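Local structure of Abbfa_003403 (Acinetobacter baumannii, 4ZXH) at residues I1146-R1151 with E1256-P1261; P1261-K1266 with Q1315-P1320; Q1128-L1133 with Q1156-V1161. The protein is a holo four-domain nonribosomal peptide synthetase that probably activates a building block, carries it on phosphopantetheine, condenses it and releases the product through its thioesterase domain. One frame throughout, in Å; residues are numbered along the deposited sequence.

All three contacts lie in the thioesterase domain and meet around strand 1157-1163. Contact 3 pairs that strand with 1131-1136; contacts 1 and 2 lie on opposite faces of the sheet, against helix 1138-1152 and the end of helix 1303-1316. Their centres are about 10 Å (contacts 1 and 3), 11 Å (2 and 3) and 17 Å (1 and 2) apart. Pro1261, shared by contacts 1 and 2, reaches contact 3 through its O, 2.9 Å from Ile1160 N, a probable hydrogen bond. Strand 1131-1136 runs on into a probable nucleophile elbow at Cys1137, which with Asp1164 and His1297 is placed as in a catalytic triad and probably forms one.

Contact 1. Residues I1146-R1151 with E1256-P1261; sequences ISRQLR and EPEDFP
Phe1260 is the apolar anchor of this contact, its ring pushed against the flank of helix 1138-1152. Ser1147 lies over one face of the ring: its CB is 3.7 Å from the centroid of Phe1260 and 17° off the ring normal, a CH-pi contact. The serine OG takes no part in this, being bound to Ala1143 O one helical turn back. The far tip of the ring reaches the helix backbone, Phe1260 CZ lying 3.5 Å from Arg1148 N. At the ring edge sits Arg1151, whose CG is 3.5 Å from Phe1260 CE1. The arginine bends at chi2 (-84°), which brings the guanidinium round to meet the ring tip to tip, Phe1260 CE1 lying over the guanidinium centre, the planes 25° apart. In its own plane, Arg1151 NH2 donates to Asp1259 O at 3.3 Å.

The other side of the contact is looser and partly exposed. Here Glu1258 stretches out with CG anti to its backbone N, and its carboxylate ends between two arginines. The salt bridge from Arg1151 NH1 to Glu1258 OE2 is long, 3.6 Å. Arg1148 instead offers its aliphatic stem, CG at 3.1 Å from Glu1258 OE1, and crosses the glutamate at about a right angle; its charged end turns away to pair with Glu1145.

The loop that follows helix 1233-1251 is thus held against helix 1138-1152 just before strand 1262-1267 begins. Tyr1144 OH, on the same helix, binds Glu1258 O, while Phe1260 and Ser1147 both also rest on Ile1160 of strand 1157-1163.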
loop_
_atom_site.group_PDB
_atom_site.type_symbol
_atom_site.label_atom_id
_atom_site.label_comp_id
_atom_site.label_asym_id
_atom_site.label_seq_id
_atom_site.Cartn_x
_atom_site.Cartn_y
_atom_site.Cartn_z
ATOM N N ILE A 1146 51.193 6.965 17.502
ATOM C CA ILE A 1146 50.863 5.590 17.845
ATOM C C ILE A 1146 52.065 4.691 17.588
ATOM O O ILE A 1146 52.372 3.829 18.414
ATOM C CB ILE A 1146 49.650 5.093 17.079
ATOM C CG1 ILE A 1146 48.395 5.693 17.701
ATOM C CG2 ILE A 1146 49.550 3.602 17.158
ATOM C CD1 ILE A 1146 47.139 5.234 17.050
ATOM N N SER A 1147 52.767 4.915 16.477
ATOM C CA SER A 1147 54.001 4.175 16.212
ATOM C C SER A 1147 55.022 4.392 17.309
ATOM O O SER A 1147 55.637 3.442 17.775
ATOM C CB SER A 1147 54.618 4.584 14.887
ATOM O OG SER A 1147 53.682 4.469 13.842
ATOM N N ARG A 1148 55.196 5.651 17.709
ATOM C CA ARG A 1148 56.182 6.028 18.717
ATOM C C ARG A 1148 55.941 5.269 20.013
ATOM O O ARG A 1148 56.897 4.888 20.699
ATOM C CB ARG A 1148 56.155 7.545 18.981
ATOM C CG ARG A 1148 57.414 8.078 19.688
ATOM C CD ARG A 1148 57.289 9.525 20.185
ATOM N NE ARG A 1148 56.297 9.653 21.252
ATOM C CZ ARG A 1148 56.492 9.276 22.517
ATOM N NH1 ARG A 1148 57.654 8.741 22.883
ATOM N NH2 ARG A 1148 55.523 9.430 23.418
ATOM N N GLN A 1149 54.671 5.038 20.340
ATOM C CA GLN A 1149 54.318 4.336 21.574
ATOM C C GLN A 1149 54.444 2.816 21.448
ATOM O O GLN A 1149 54.878 2.159 22.392
ATOM C CB GLN A 1149 52.900 4.699 22.015
ATOM C CG GLN A 1149 52.712 6.158 22.396
ATOM C CD GLN A 1149 51.435 6.394 23.194
ATOM O OE1 GLN A 1149 50.827 5.456 23.706
ATOM N NE2 GLN A 1149 51.026 7.654 23.306
ATOM N N LEU A 1150 54.068 2.262 20.293
ATOM C CA LEU A 1150 54.162 0.818 20.059
ATOM C C LEU A 1150 55.615 0.333 20.175
ATOM O O LEU A 1150 55.862 -0.750 20.710
ATOM C CB LEU A 1150 53.575 0.439 18.694
ATOM C CG LEU A 1150 52.056 0.601 18.497
ATOM C CD1 LEU A 1150 51.635 0.329 17.041
ATOM C CD2 LEU A 1150 51.238 -0.252 19.450
ATOM N N ARG A 1151 56.567 1.133 19.689
ATOM C CA ARG A 1151 57.989 0.901 19.959
ATOM C C ARG A 1151 58.279 0.782 21.457
ATOM O O ARG A 1151 58.929 -0.170 21.913
ATOM C CB ARG A 1151 58.837 2.033 19.382
ATOM C CG ARG A 1151 59.050 1.968 17.890
ATOM C CD ARG A 1151 60.199 1.044 17.513
ATOM N NE ARG A 1151 60.422 1.043 16.066
ATOM C CZ ARG A 1151 61.043 2.013 15.395
ATOM N NH1 ARG A 1151 61.522 3.080 16.034
ATOM N NH2 ARG A 1151 61.190 1.912 14.080
ATOM N N GLU A 1256 60.125 14.812 19.023
ATOM C CA GLU A 1256 61.518 14.776 18.591
ATOM C C GLU A 1256 61.658 13.794 17.426
ATOM O O GLU A 1256 60.826 12.895 17.262
ATOM C CB GLU A 1256 62.450 14.401 19.759
ATOM C CG GLU A 1256 62.544 15.460 20.877
ATOM C CD GLU A 1256 61.431 15.352 21.924
ATOM O OE1 GLU A 1256 60.552 14.477 21.774
ATOM O OE2 GLU A 1256 61.434 16.149 22.895
ATOM N N PRO A 1257 62.688 13.982 16.587
ATOM C CA PRO A 1257 62.841 13.123 15.406
ATOM C C PRO A 1257 62.956 11.638 15.744
ATOM O O PRO A 1257 63.595 11.277 16.723
ATOM C CB PRO A 1257 64.131 13.640 14.770
ATOM C CG PRO A 1257 64.180 15.090 15.171
ATOM C CD PRO A 1257 63.646 15.103 16.581
ATOM N N GLU A 1258 62.318 10.797 14.939
ATOM C CA GLU A 1258 62.368 9.346 15.114
ATOM C C GLU A 1258 62.060 8.655 13.788
ATOM O O GLU A 1258 61.104 9.021 13.104
ATOM C CB GLU A 1258 61.383 8.887 16.194
ATOM C CG GLU A 1258 61.507 7.402 16.525
ATOM C CD GLU A 1258 60.844 7.032 17.838
ATOM O OE1 GLU A 1258 60.286 7.945 18.490
ATOM O OE2 GLU A 1258 60.900 5.836 18.221
ATOM N N ASP A 1259 62.866 7.663 13.424
ATOM C CA ASP A 1259 62.701 7.007 12.129
ATOM C C ASP A 1259 61.742 5.828 12.167
ATOM O O ASP A 1259 61.909 4.891 12.937
ATOM C CB ASP A 1259 64.048 6.542 11.581
ATOM C CG ASP A 1259 64.858 7.678 10.990
ATOM O OD1 ASP A 1259 64.417 8.849 11.097
ATOM O OD2 ASP A 1259 65.928 7.396 10.405
ATOM N N PHE A 1260 60.717 5.914 11.332
ATOM C CA PHE A 1260 59.810 4.813 11.084
ATOM C C PHE A 1260 59.770 4.603 9.583
ATOM O O PHE A 1260 59.996 5.547 8.828
ATOM C CB PHE A 1260 58.413 5.114 11.623
ATOM C CG PHE A 1260 58.335 5.165 13.110
ATOM C CD1 PHE A 1260 58.199 3.998 13.847
ATOM C CD2 PHE A 1260 58.362 6.377 13.778
ATOM C CE1 PHE A 1260 58.120 4.037 15.228
ATOM C CE2 PHE A 1260 58.282 6.424 15.161
ATOM C CZ PHE A 1260 58.160 5.254 15.887
ATOM N N PRO A 1261 59.488 3.373 9.132
ATOM C CA PRO A 1261 59.315 3.194 7.687
ATOM C C PRO A 1261 58.020 3.874 7.223
ATOM O O PRO A 1261 56.927 3.474 7.619
ATOM C CB PRO A 1261 59.256 1.674 7.529
ATOM C CG PRO A 1261 58.732 1.187 8.833
ATOM C CD PRO A 1261 59.199 2.144 9.889
#

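Contact 2. Residues P1261-K1266 with Q1315-P1320; sequences PILLVK and QMYPIP
Leu1263 meets two consecutive residues, Met1316 and Tyr1317, where helix 1303-1316 comes to its end. Its CD2 methyl packs on the stem of the methionine, 3.9 Å from Met1316 CB and equally close to CG, the two side chains crossing obliquely. Its CB approaches the tyrosine ring obliquely, 4.0 Å from Tyr1317 CE2. The phenol tip carries on along the strand: Tyr1317 OH lies 3.8 Å from Leu1263 N and 3.9 Å from Pro1261 O, spacings of van der Waals contact and not of bonding.

Torsions set up this fit. Leu1263 holds CG anti to its backbone N (chi1 170°), which sends a methyl out to the helix end. Met1316 is also anti at chi1, and its CG sits 3.8 Å above the Tyr1317 ring plane, toward the rim; beyond CG the chain bends at chi2 and chi3. Tyr1317 is the first residue to leave the helical backbone; its CG stands beside the backbone N (chi1 -60°) and the ring points toward strand 1262-1267.

The domain has the alpha/beta hydrolase fold, and here the last helix, 1303-1316, packs its end against the central sheet. Strand 1262-1267 is an inner strand here: Leu1263 bonds through its backbone to Ile1160 and Met1162, and Ile1262 to Thr1287 and Thr1289 on the other flank. Farther out, the Tyr1317 ring meets that of Phe1132 with their planes at about 55°, and Arg1091 NH2 is hydrogen-bonded to Tyr1317 O, just past the helix end.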
loop_
_atom_site.group_PDB
_atom_site.type_symbol
_atom_site.label_atom_id
_atom_site.label_comp_id
_atom_site.label_asym_id
_atom_site.label_seq_id
_atom_site.Cartn_x
_atom_site.Cartn_y
_atom_site.Cartn_z
ATOM N N PRO A 1261 59.488 3.373 9.132
ATOM C CA PRO A 1261 59.315 3.194 7.687
ATOM C C PRO A 1261 58.020 3.874 7.223
ATOM O O PRO A 1261 56.927 3.474 7.619
ATOM C CB PRO A 1261 59.256 1.674 7.529
ATOM C CG PRO A 1261 58.732 1.187 8.833
ATOM C CD PRO A 1261 59.199 2.144 9.889
ATOM N N ILE A 1262 58.153 4.918 6.413
ATOM C CA ILE A 1262 57.023 5.778 6.074
ATOM C C ILE A 1262 56.817 5.915 4.578
ATOM O O ILE A 1262 57.774 6.102 3.825
ATOM C CB ILE A 1262 57.214 7.194 6.665
ATOM C CG1 ILE A 1262 57.140 7.157 8.186
ATOM C CG2 ILE A 1262 56.170 8.157 6.132
ATOM C CD1 ILE A 1262 57.476 8.474 8.809
ATOM N N LEU A 1263 55.565 5.824 4.152
ATOM C CA LEU A 1263 55.186 6.210 2.797
ATOM C C LEU A 1263 54.414 7.519 2.873
ATOM O O LEU A 1263 53.316 7.562 3.452
ATOM C CB LEU A 1263 54.342 5.124 2.121
ATOM C CG LEU A 1263 53.688 5.488 0.787
ATOM C CD1 LEU A 1263 54.752 5.755 -0.249
ATOM C CD2 LEU A 1263 52.751 4.377 0.320
ATOM N N LEU A 1264 54.990 8.587 2.318
ATOM C CA LEU A 1264 54.298 9.876 2.281
ATOM C C LEU A 1264 53.780 10.196 0.884
ATOM O O LEU A 1264 54.563 10.399 -0.046
ATOM C CB LEU A 1264 55.215 10.994 2.766
ATOM C CG LEU A 1264 54.662 12.415 2.611
ATOM C CD1 LEU A 1264 53.437 12.620 3.444
ATOM C CD2 LEU A 1264 55.723 13.432 2.967
ATOM N N VAL A 1265 52.459 10.224 0.739
ATOM C CA VAL A 1265 51.828 10.539 -0.536
ATOM C C VAL A 1265 51.486 12.027 -0.562
ATOM O O VAL A 1265 50.652 12.496 0.216
ATOM C CB VAL A 1265 50.542 9.689 -0.768
ATOM C CG1 VAL A 1265 49.868 10.071 -2.062
ATOM C CG2 VAL A 1265 50.871 8.193 -0.777
ATOM N N LYS A 1266 52.141 12.782 -1.435
ATOM C CA LYS A 1266 51.923 14.218 -1.461
ATOM C C LYS A 1266 50.978 14.628 -2.581
ATOM O O LYS A 1266 51.123 14.211 -3.736
ATOM C CB LYS A 1266 53.248 14.960 -1.604
ATOM C CG LYS A 1266 53.079 16.453 -1.789
ATOM C CD LYS A 1266 54.392 17.185 -1.618
ATOM C CE LYS A 1266 54.239 18.648 -1.987
ATOM N NZ LYS A 1266 55.573 19.235 -2.348
ATOM N N GLN A 1315 51.248 -1.304 -4.038
ATOM C CA GLN A 1315 52.541 -1.624 -4.642
ATOM C C GLN A 1315 53.706 -1.465 -3.653
ATOM O O GLN A 1315 54.705 -2.179 -3.736
ATOM C CB GLN A 1315 52.778 -0.755 -5.875
ATOM C CG GLN A 1315 51.737 -0.962 -6.975
ATOM C CD GLN A 1315 51.911 0.004 -8.141
ATOM O OE1 GLN A 1315 52.662 0.976 -8.052
ATOM N NE2 GLN A 1315 51.219 -0.266 -9.243
ATOM N N MET A 1316 53.566 -0.535 -2.713
ATOM C CA MET A 1316 54.602 -0.280 -1.717
ATOM C C MET A 1316 54.581 -1.333 -0.592
ATOM O O MET A 1316 55.628 -1.698 -0.051
ATOM C CB MET A 1316 54.427 1.129 -1.152
ATOM C CG MET A 1316 55.518 1.610 -0.199
ATOM S SD MET A 1316 57.196 1.710 -0.882
ATOM C CE MET A 1316 56.865 2.397 -2.530
ATOM N N TYR A 1317 53.384 -1.822 -0.262
ATOM C CA TYR A 1317 53.189 -2.838 0.775
ATOM C C TYR A 1317 52.392 -4.030 0.252
ATOM O O TYR A 1317 51.233 -4.214 0.630
ATOM C CB TYR A 1317 52.463 -2.246 1.993
ATOM C CG TYR A 1317 53.199 -1.094 2.649
ATOM C CD1 TYR A 1317 54.287 -1.327 3.492
ATOM C CD2 TYR A 1317 52.810 0.225 2.424
ATOM C CE1 TYR A 1317 54.968 -0.283 4.091
ATOM C CE2 TYR A 1317 53.484 1.278 3.014
ATOM C CZ TYR A 1317 54.560 1.019 3.849
ATOM O OH TYR A 1317 55.226 2.065 4.443
ATOM N N PRO A 1318 53.016 -4.857 -0.598
ATOM C CA PRO A 1318 52.326 -6.009 -1.197
ATOM C C PRO A 1318 51.824 -7.002 -0.162
ATOM O O PRO A 1318 52.359 -7.073 0.944
ATOM C CB PRO A 1318 53.406 -6.671 -2.068
ATOM C CG PRO A 1318 54.500 -5.678 -2.185
ATOM C CD PRO A 1318 54.442 -4.824 -0.953
ATOM N N ILE A 1319 50.795 -7.749 -0.538
ATOM C CA ILE A 1319 50.314 -8.882 0.236
ATOM C C ILE A 1319 50.038 -10.014 -0.742
ATOM O O ILE A 1319 49.441 -9.788 -1.797
ATOM C CB ILE A 1319 49.036 -8.549 1.041
ATOM C CG1 ILE A 1319 47.926 -8.043 0.113
ATOM C CG2 ILE A 1319 49.330 -7.512 2.107
ATOM C CD1 ILE A 1319 46.607 -7.823 0.800
ATOM N N PRO A 1320 50.487 -11.234 -0.408
ATOM C CA PRO A 1320 50.382 -12.425 -1.268
ATOM C C PRO A 1320 49.011 -12.638 -1.938
ATOM O O PRO A 1320 47.968 -12.719 -1.284
ATOM C CB PRO A 1320 50.695 -13.563 -0.296
ATOM C CG PRO A 1320 51.673 -12.952 0.660
ATOM C CD PRO A 1320 51.228 -11.520 0.836
#

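Contact 3. Residues Q1128-L1133 with Q1156-V1161; sequences QGPYFL and QVTGIV
Strands 1131-1133 and 1157-1161 run side by side, nearly parallel, their axes 8° apart and 4.8 Å at closest approach. Four backbone hydrogen bonds join them. Tyr1131 uses both its groups, N to Gln1156 O (3.0 Å) and O from Thr1158 N (2.6 Å); Leu1133 does likewise, N to Gly1159 O (3.2 Å) and O from Val1161 N (2.7 Å). Tyr1131 pairs with Val1157 but Leu1133 with Ile1160, so the second strand holds one residue extra. Thr1158, with near-helical angles, and Gly1159 form this beta bulge opposite Phe1132.

Phe1132 reaches alongside the bulge, CG anti to its N, with CD1 3.3 Å from Gly1159 O at the ring edge and CZ 3.9 Å from Val1161 CG2. On the opposite face Leu1133 CD1 meets Val1157 CG1 at 4.3 Å. Pro1130, after a cis peptide bond, lays CB beside Thr1158 OG1, whose polar partner is Gln1065 NE2. Gln1156 OE1 curls back to accept from Val1157 N.

Helix 1138-1152 connects the two strands along the chain and packs on the Leu1133 and Ile1160 face, making a beta-alpha-beta unit; the sharp turn from first strand to helix is where alpha/beta hydrolases carry the nucleophile elbow.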
loop_
_atom_site.group_PDB
_atom_site.type_symbol
_atom_site.label_atom_id
_atom_site.label_comp_id
_atom_site.label_asym_id
_atom_site.label_seq_id
_atom_site.Cartn_x
_atom_site.Cartn_y
_atom_site.Cartn_z
ATOM N N GLN A 1128 48.958 -8.565 18.989
ATOM C CA GLN A 1128 50.391 -8.565 18.713
ATOM C C GLN A 1128 50.660 -8.008 17.320
ATOM O O GLN A 1128 49.812 -8.093 16.420
ATOM C CB GLN A 1128 50.985 -9.979 18.845
ATOM C CG GLN A 1128 50.846 -10.621 20.241
ATOM C CD GLN A 1128 51.668 -9.908 21.321
ATOM O OE1 GLN A 1128 52.743 -9.368 21.044
ATOM N NE2 GLN A 1128 51.161 -9.910 22.559
ATOM N N GLY A 1129 51.847 -7.435 17.150
ATOM C CA GLY A 1129 52.251 -6.869 15.881
ATOM C C GLY A 1129 52.807 -7.904 14.931
ATOM O O GLY A 1129 52.722 -9.100 15.195
ATOM N N PRO A 1130 53.400 -7.458 13.819
ATOM C CA PRO A 1130 53.654 -6.062 13.434
ATOM C C PRO A 1130 52.385 -5.294 13.092
ATOM O O PRO A 1130 51.404 -5.909 12.659
ATOM C CB PRO A 1130 54.543 -6.190 12.186
ATOM C CG PRO A 1130 54.947 -7.625 12.118
ATOM C CD PRO A 1130 53.868 -8.395 12.790
ATOM N N TYR A 1131 52.415 -3.977 13.284
ATOM C CA TYR A 1131 51.268 -3.135 12.983
ATOM C C TYR A 1131 51.463 -2.355 11.701
ATOM O O TYR A 1131 52.600 -2.102 11.289
ATOM C CB TYR A 1131 50.987 -2.189 14.141
ATOM C CG TYR A 1131 50.491 -2.941 15.331
ATOM C CD1 TYR A 1131 49.179 -3.397 15.385
ATOM C CD2 TYR A 1131 51.335 -3.238 16.382
ATOM C CE1 TYR A 1131 48.721 -4.119 16.470
ATOM C CE2 TYR A 1131 50.887 -3.949 17.466
ATOM C CZ TYR A 1131 49.583 -4.386 17.512
ATOM O OH TYR A 1131 49.140 -5.094 18.610
ATOM N N PHE A 1132 50.341 -2.001 11.070
ATOM C CA PHE A 1132 50.347 -1.286 9.804
ATOM C C PHE A 1132 49.357 -0.132 9.941
ATOM O O PHE A 1132 48.170 -0.345 10.158
ATOM C CB PHE A 1132 49.993 -2.234 8.649
ATOM C CG PHE A 1132 50.138 -1.623 7.286
ATOM C CD1 PHE A 1132 51.079 -0.630 7.041
ATOM C CD2 PHE A 1132 49.311 -2.021 6.245
ATOM C CE1 PHE A 1132 51.201 -0.055 5.776
ATOM C CE2 PHE A 1132 49.428 -1.454 4.984
ATOM C CZ PHE A 1132 50.378 -0.467 4.747
ATOM N N LEU A 1133 49.859 1.093 9.836
ATOM C CA LEU A 1133 49.117 2.276 10.251
ATOM C C LEU A 1133 49.105 3.327 9.174
ATOM O O LEU A 1133 49.988 3.361 8.310
ATOM C CB LEU A 1133 49.738 2.911 11.501
ATOM C CG LEU A 1133 50.246 2.024 12.609
ATOM C CD1 LEU A 1133 51.185 2.827 13.411
ATOM C CD2 LEU A 1133 49.077 1.593 13.461
ATOM N N GLN A 1156 56.458 -4.022 16.893
ATOM C CA GLN A 1156 57.085 -3.476 15.700
ATOM C C GLN A 1156 56.045 -2.879 14.748
ATOM O O GLN A 1156 54.867 -3.234 14.770
ATOM C CB GLN A 1156 57.944 -4.529 14.978
ATOM C CG GLN A 1156 59.476 -4.283 15.090
ATOM C CD GLN A 1156 59.932 -2.840 14.730
ATOM O OE1 GLN A 1156 59.227 -2.083 14.048
ATOM N NE2 GLN A 1156 61.124 -2.471 15.200
ATOM N N VAL A 1157 56.506 -1.938 13.933
ATOM C CA VAL A 1157 55.660 -1.224 12.999
ATOM C C VAL A 1157 56.098 -1.563 11.578
ATOM O O VAL A 1157 57.246 -1.315 11.202
ATOM C CB VAL A 1157 55.745 0.290 13.223
ATOM C CG1 VAL A 1157 54.855 1.006 12.250
ATOM C CG2 VAL A 1157 55.363 0.638 14.649
ATOM N N THR A 1158 55.201 -2.147 10.790
ATOM C CA THR A 1158 55.552 -2.543 9.429
ATOM C C THR A 1158 55.786 -1.316 8.560
ATOM O O THR A 1158 56.743 -1.262 7.784
ATOM C CB THR A 1158 54.462 -3.421 8.791
ATOM O OG1 THR A 1158 54.378 -4.658 9.507
ATOM C CG2 THR A 1158 54.796 -3.714 7.334
ATOM N N GLY A 1159 54.907 -0.331 8.705
ATOM C CA GLY A 1159 55.016 0.900 7.952
ATOM C C GLY A 1159 53.896 1.869 8.267
ATOM O O GLY A 1159 52.881 1.499 8.856
ATOM N N ILE A 1160 54.089 3.122 7.874
ATOM C CA ILE A 1160 53.081 4.154 8.055
ATOM C C ILE A 1160 52.669 4.745 6.709
ATOM O O ILE A 1160 53.522 5.163 5.923
ATOM C CB ILE A 1160 53.589 5.283 8.937
ATOM C CG1 ILE A 1160 54.052 4.749 10.283
ATOM C CG2 ILE A 1160 52.487 6.293 9.163
ATOM C CD1 ILE A 1160 54.593 5.836 11.181
ATOM N N VAL A 1161 51.374 4.790 6.432
ATOM C CA VAL A 1161 50.929 5.491 5.245
ATOM C C VAL A 1161 50.424 6.885 5.588
ATOM O O VAL A 1161 49.462 7.036 6.334
ATOM C CB VAL A 1161 49.835 4.737 4.520
ATOM C CG1 VAL A 1161 49.353 5.556 3.343
ATOM C CG2 VAL A 1161 50.363 3.408 4.039
#